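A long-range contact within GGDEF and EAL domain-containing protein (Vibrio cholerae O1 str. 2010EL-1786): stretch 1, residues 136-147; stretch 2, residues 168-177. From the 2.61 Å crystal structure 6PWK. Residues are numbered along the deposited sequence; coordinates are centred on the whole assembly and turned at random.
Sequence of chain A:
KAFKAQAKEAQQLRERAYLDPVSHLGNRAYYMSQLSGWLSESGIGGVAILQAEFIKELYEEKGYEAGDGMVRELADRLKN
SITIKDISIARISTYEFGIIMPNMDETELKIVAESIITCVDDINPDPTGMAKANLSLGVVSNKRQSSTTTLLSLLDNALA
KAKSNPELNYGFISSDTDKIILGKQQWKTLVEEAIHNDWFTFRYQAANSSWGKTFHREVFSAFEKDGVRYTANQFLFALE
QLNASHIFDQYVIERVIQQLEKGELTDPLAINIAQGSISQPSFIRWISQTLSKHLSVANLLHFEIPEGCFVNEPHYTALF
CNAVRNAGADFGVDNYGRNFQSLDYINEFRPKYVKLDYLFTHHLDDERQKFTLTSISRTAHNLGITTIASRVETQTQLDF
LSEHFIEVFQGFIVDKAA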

# COMPACT_ATOMS: atom_id res chain seq x y z
N SER A 136 -9.20 -19.47 2.91
CA SER A 136 -8.24 -20.54 2.68
C SER A 136 -7.82 -21.12 4.02
O SER A 136 -7.59 -20.38 4.98
CB SER A 136 -7.03 -20.05 1.90
OG SER A 136 -7.43 -19.49 0.66
N LEU A 137 -7.71 -22.45 4.08
CA LEU A 137 -7.38 -23.15 5.31
C LEU A 137 -6.20 -24.08 5.04
O LEU A 137 -6.27 -24.94 4.17
CB LEU A 137 -8.58 -23.95 5.83
CG LEU A 137 -8.36 -24.74 7.12
CD1 LEU A 137 -8.11 -23.79 8.29
CD2 LEU A 137 -9.53 -25.65 7.41
N GLY A 138 -5.12 -23.89 5.79
CA GLY A 138 -3.97 -24.77 5.75
C GLY A 138 -3.82 -25.48 7.08
O GLY A 138 -3.89 -24.86 8.14
N VAL A 139 -3.63 -26.79 7.01
CA VAL A 139 -3.48 -27.63 8.20
C VAL A 139 -2.24 -28.49 8.04
O VAL A 139 -1.96 -29.00 6.94
CB VAL A 139 -4.74 -28.50 8.44
CG1 VAL A 139 -5.98 -27.63 8.57
CG2 VAL A 139 -4.94 -29.50 7.32
N VAL A 140 -1.47 -28.64 9.12
CA VAL A 140 -0.33 -29.54 9.14
C VAL A 140 -0.40 -30.39 10.39
O VAL A 140 -0.85 -29.93 11.45
CB VAL A 140 1.03 -28.78 9.06
CG1 VAL A 140 0.85 -27.36 8.55
CG2 VAL A 140 1.78 -28.81 10.39
N SER A 141 0.01 -31.65 10.26
CA SER A 141 0.09 -32.58 11.38
C SER A 141 1.55 -32.78 11.74
O SER A 141 2.38 -33.08 10.87
CB SER A 141 -0.55 -33.92 11.03
OG SER A 141 0.23 -34.63 10.08
N ASN A 142 1.87 -32.60 13.02
CA ASN A 142 3.24 -32.75 13.50
C ASN A 142 3.50 -34.22 13.79
O ASN A 142 3.06 -34.75 14.81
CB ASN A 142 3.48 -31.88 14.73
CG ASN A 142 4.95 -31.58 14.96
OD1 ASN A 142 5.73 -31.51 14.02
ND2 ASN A 142 5.33 -31.40 16.22
N LYS A 143 4.21 -34.88 12.88
CA LYS A 143 4.59 -36.28 13.04
C LYS A 143 6.09 -36.46 13.21
O LYS A 143 6.57 -37.60 13.20
CB LYS A 143 4.07 -37.11 11.86
CG LYS A 143 2.57 -37.01 11.64
CD LYS A 143 2.04 -38.20 10.86
CE LYS A 143 0.56 -38.05 10.51
NZ LYS A 143 0.35 -37.24 9.28
N ARG A 144 6.84 -35.37 13.34
CA ARG A 144 8.25 -35.40 13.68
C ARG A 144 8.53 -34.27 14.67
O ARG A 144 7.69 -33.39 14.88
CB ARG A 144 9.14 -35.26 12.44
CG ARG A 144 9.08 -36.45 11.49
CD ARG A 144 10.06 -36.30 10.33
NE ARG A 144 10.09 -37.49 9.49
CZ ARG A 144 10.88 -37.63 8.42
NH1 ARG A 144 11.70 -36.65 8.06
NH2 ARG A 144 10.84 -38.75 7.71
N GLN A 145 9.71 -34.30 15.28
CA GLN A 145 10.10 -33.24 16.21
C GLN A 145 10.50 -32.02 15.40
O GLN A 145 11.51 -32.04 14.68
CB GLN A 145 11.23 -33.70 17.12
CG GLN A 145 11.45 -32.78 18.31
CD GLN A 145 12.69 -33.13 19.11
OE1 GLN A 145 13.76 -33.36 18.54
NE2 GLN A 145 12.55 -33.18 20.43
N SER A 146 9.72 -30.95 15.50
CA SER A 146 9.91 -29.76 14.69
C SER A 146 10.05 -28.53 15.58
O SER A 146 9.46 -28.46 16.66
CB SER A 146 8.74 -29.56 13.71
OG SER A 146 8.47 -30.75 12.99
N SER A 147 10.83 -27.56 15.10
CA SER A 147 10.98 -26.29 15.79
C SER A 147 9.75 -25.41 15.52
O SER A 147 8.83 -25.79 14.79
CB SER A 147 12.26 -25.59 15.36
OG SER A 147 12.16 -25.12 14.03
N LEU A 168 -9.72 -27.94 -3.35
CA LEU A 168 -9.50 -28.55 -2.05
C LEU A 168 -10.18 -27.72 -0.97
O LEU A 168 -10.11 -26.49 -0.98
CB LEU A 168 -8.01 -28.66 -1.75
CG LEU A 168 -7.11 -29.40 -2.75
CD1 LEU A 168 -5.66 -29.34 -2.29
CD2 LEU A 168 -7.57 -30.84 -2.90
N ASN A 169 -10.85 -28.40 -0.04
CA ASN A 169 -11.39 -27.70 1.12
C ASN A 169 -10.27 -27.09 1.95
O ASN A 169 -10.44 -26.00 2.51
CB ASN A 169 -12.23 -28.65 1.97
CG ASN A 169 -13.49 -29.10 1.27
OD1 ASN A 169 -14.53 -28.44 1.34
ND2 ASN A 169 -13.42 -30.24 0.58
N TYR A 170 -9.13 -27.76 2.02
CA TYR A 170 -8.00 -27.28 2.81
C TYR A 170 -6.71 -27.89 2.24
O TYR A 170 -6.75 -28.92 1.56
CB TYR A 170 -8.16 -27.64 4.29
CG TYR A 170 -8.42 -29.11 4.52
CD1 TYR A 170 -9.72 -29.61 4.49
CD2 TYR A 170 -7.38 -29.99 4.76
CE1 TYR A 170 -9.97 -30.95 4.70
CE2 TYR A 170 -7.62 -31.33 4.97
CZ TYR A 170 -8.92 -31.81 4.94
OH TYR A 170 -9.17 -33.14 5.14
N GLY A 171 -5.60 -27.24 2.54
CA GLY A 171 -4.29 -27.74 2.17
C GLY A 171 -3.66 -28.48 3.33
O GLY A 171 -3.47 -27.91 4.41
N PHE A 172 -3.32 -29.74 3.10
CA PHE A 172 -2.77 -30.62 4.13
C PHE A 172 -1.33 -30.97 3.78
O PHE A 172 -1.05 -31.47 2.69
CB PHE A 172 -3.60 -31.90 4.26
CG PHE A 172 -3.23 -32.75 5.45
CD1 PHE A 172 -2.14 -33.61 5.40
CD2 PHE A 172 -3.99 -32.71 6.61
CE1 PHE A 172 -1.81 -34.39 6.49
CE2 PHE A 172 -3.66 -33.49 7.70
CZ PHE A 172 -2.57 -34.33 7.64
N ILE A 173 -0.42 -30.71 4.72
CA ILE A 173 0.97 -31.14 4.64
C ILE A 173 1.34 -31.78 5.97
O ILE A 173 1.07 -31.20 7.03
CB ILE A 173 1.92 -29.97 4.32
CG1 ILE A 173 1.55 -29.30 3.00
CG2 ILE A 173 3.36 -30.45 4.27
CD1 ILE A 173 2.49 -28.18 2.60
N SER A 174 1.95 -32.96 5.92
CA SER A 174 2.42 -33.60 7.14
C SER A 174 3.86 -33.19 7.40
O SER A 174 4.65 -32.99 6.48
CB SER A 174 2.32 -35.12 7.02
OG SER A 174 2.79 -35.75 8.20
N SER A 175 4.21 -33.06 8.69
CA SER A 175 5.53 -32.57 9.06
C SER A 175 6.65 -33.50 8.60
O SER A 175 7.80 -33.07 8.52
CB SER A 175 5.62 -32.37 10.57
OG SER A 175 6.08 -33.55 11.21
N ASP A 176 6.33 -34.75 8.29
CA ASP A 176 7.31 -35.72 7.82
C ASP A 176 7.47 -35.72 6.31
O ASP A 176 8.17 -36.58 5.78
CB ASP A 176 6.93 -37.12 8.31
CG ASP A 176 5.50 -37.50 7.95
OD1 ASP A 176 4.91 -36.85 7.07
OD2 ASP A 176 4.97 -38.46 8.56
N THR A 177 6.85 -34.77 5.61
CA THR A 177 6.84 -34.78 4.16
C THR A 177 8.24 -34.66 3.59
O THR A 177 9.13 -34.03 4.18
CB THR A 177 5.96 -33.65 3.62
OG1 THR A 177 5.89 -33.74 2.19
CG2 THR A 177 6.52 -32.29 4.01

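The most unusual feature of this contact is the hydroxyl of Ser 175, which lies in the turn from Ser 174 to Thr 177 and gathers polar groups from three consecutive residues of the other stretch. Lys 143 N donates to Ser 175 OG at 2.8 Å, and Arg 144 N makes a weak, more bent hydrogen bond to the same Ser 175 OG at 2.9 Å. The hydroxyl in turn donates weakly, from Ser 175 OG to Asn 142 OD1 at 3.5 Å. A single side chain thus serves two successive amides just past the last backbone-to-backbone hydrogen bond between the stretches. The Asn 142 side chain is braced from its own stretch as well, since Ser 146 OG donates to Asn 142 OD1 at 3.0 Å.

The site ends a parallel ladder, with the strand axes inclined by 17°. Each link alternates in direction: Gly 171 N donates to Leu 137 O (2.9 Å), Val 139 N to Gly 171 O (2.8 Å), and Ile 173 N to Val 139 O (3.2 Å). The next bond, from Ser 141 N to Ile 173 O, is long and weak at 3.4 Å, but pairing tightens again where Ser 175 N donates to Ser 141 O at 2.8 Å. Near the weak link, Val 140 CA approaches Ile 173 O to 3.0 Å in a CA-H...O contact.

Gly 138 lies opposite Gly 171, so neither residue of this pair contributes a side chain to the sheet face shared by Val 140 and Ile 173. The other face carries Val 139 and Phe 172, whose CG2 and CD2 atoms, respectively, meet at 3.4 Å. Val 139 CG2 also lies 3.6 Å from Tyr 170 CD2, so one methyl group packs against both aromatic rings.

Farther along that face the packing becomes polar. The Lys 143 side chain, extended through chi2 and chi3, reaches back along the strands so that its ammonium group bridges the two stretches: Lys 143 NZ donates to Ser 141 OG at 2.7 Å and to Ser 174 OG at 3.1 Å. It also sits at the edge of the Phe 172 ring. Ser 174 OG passes the chain of bonds onward, donating to Asp 176 OD1 at 2.6 Å within the type I turn from Ser 174 to Thr 177, which is closed by Thr 177 N to Ser 174 O at 3.0 Å. The Arg 144 side chain extends over this turn, with Asp 176 CA over one face of its guanidinium and Arg 144 NE 3.4 Å from Asp 176 CB.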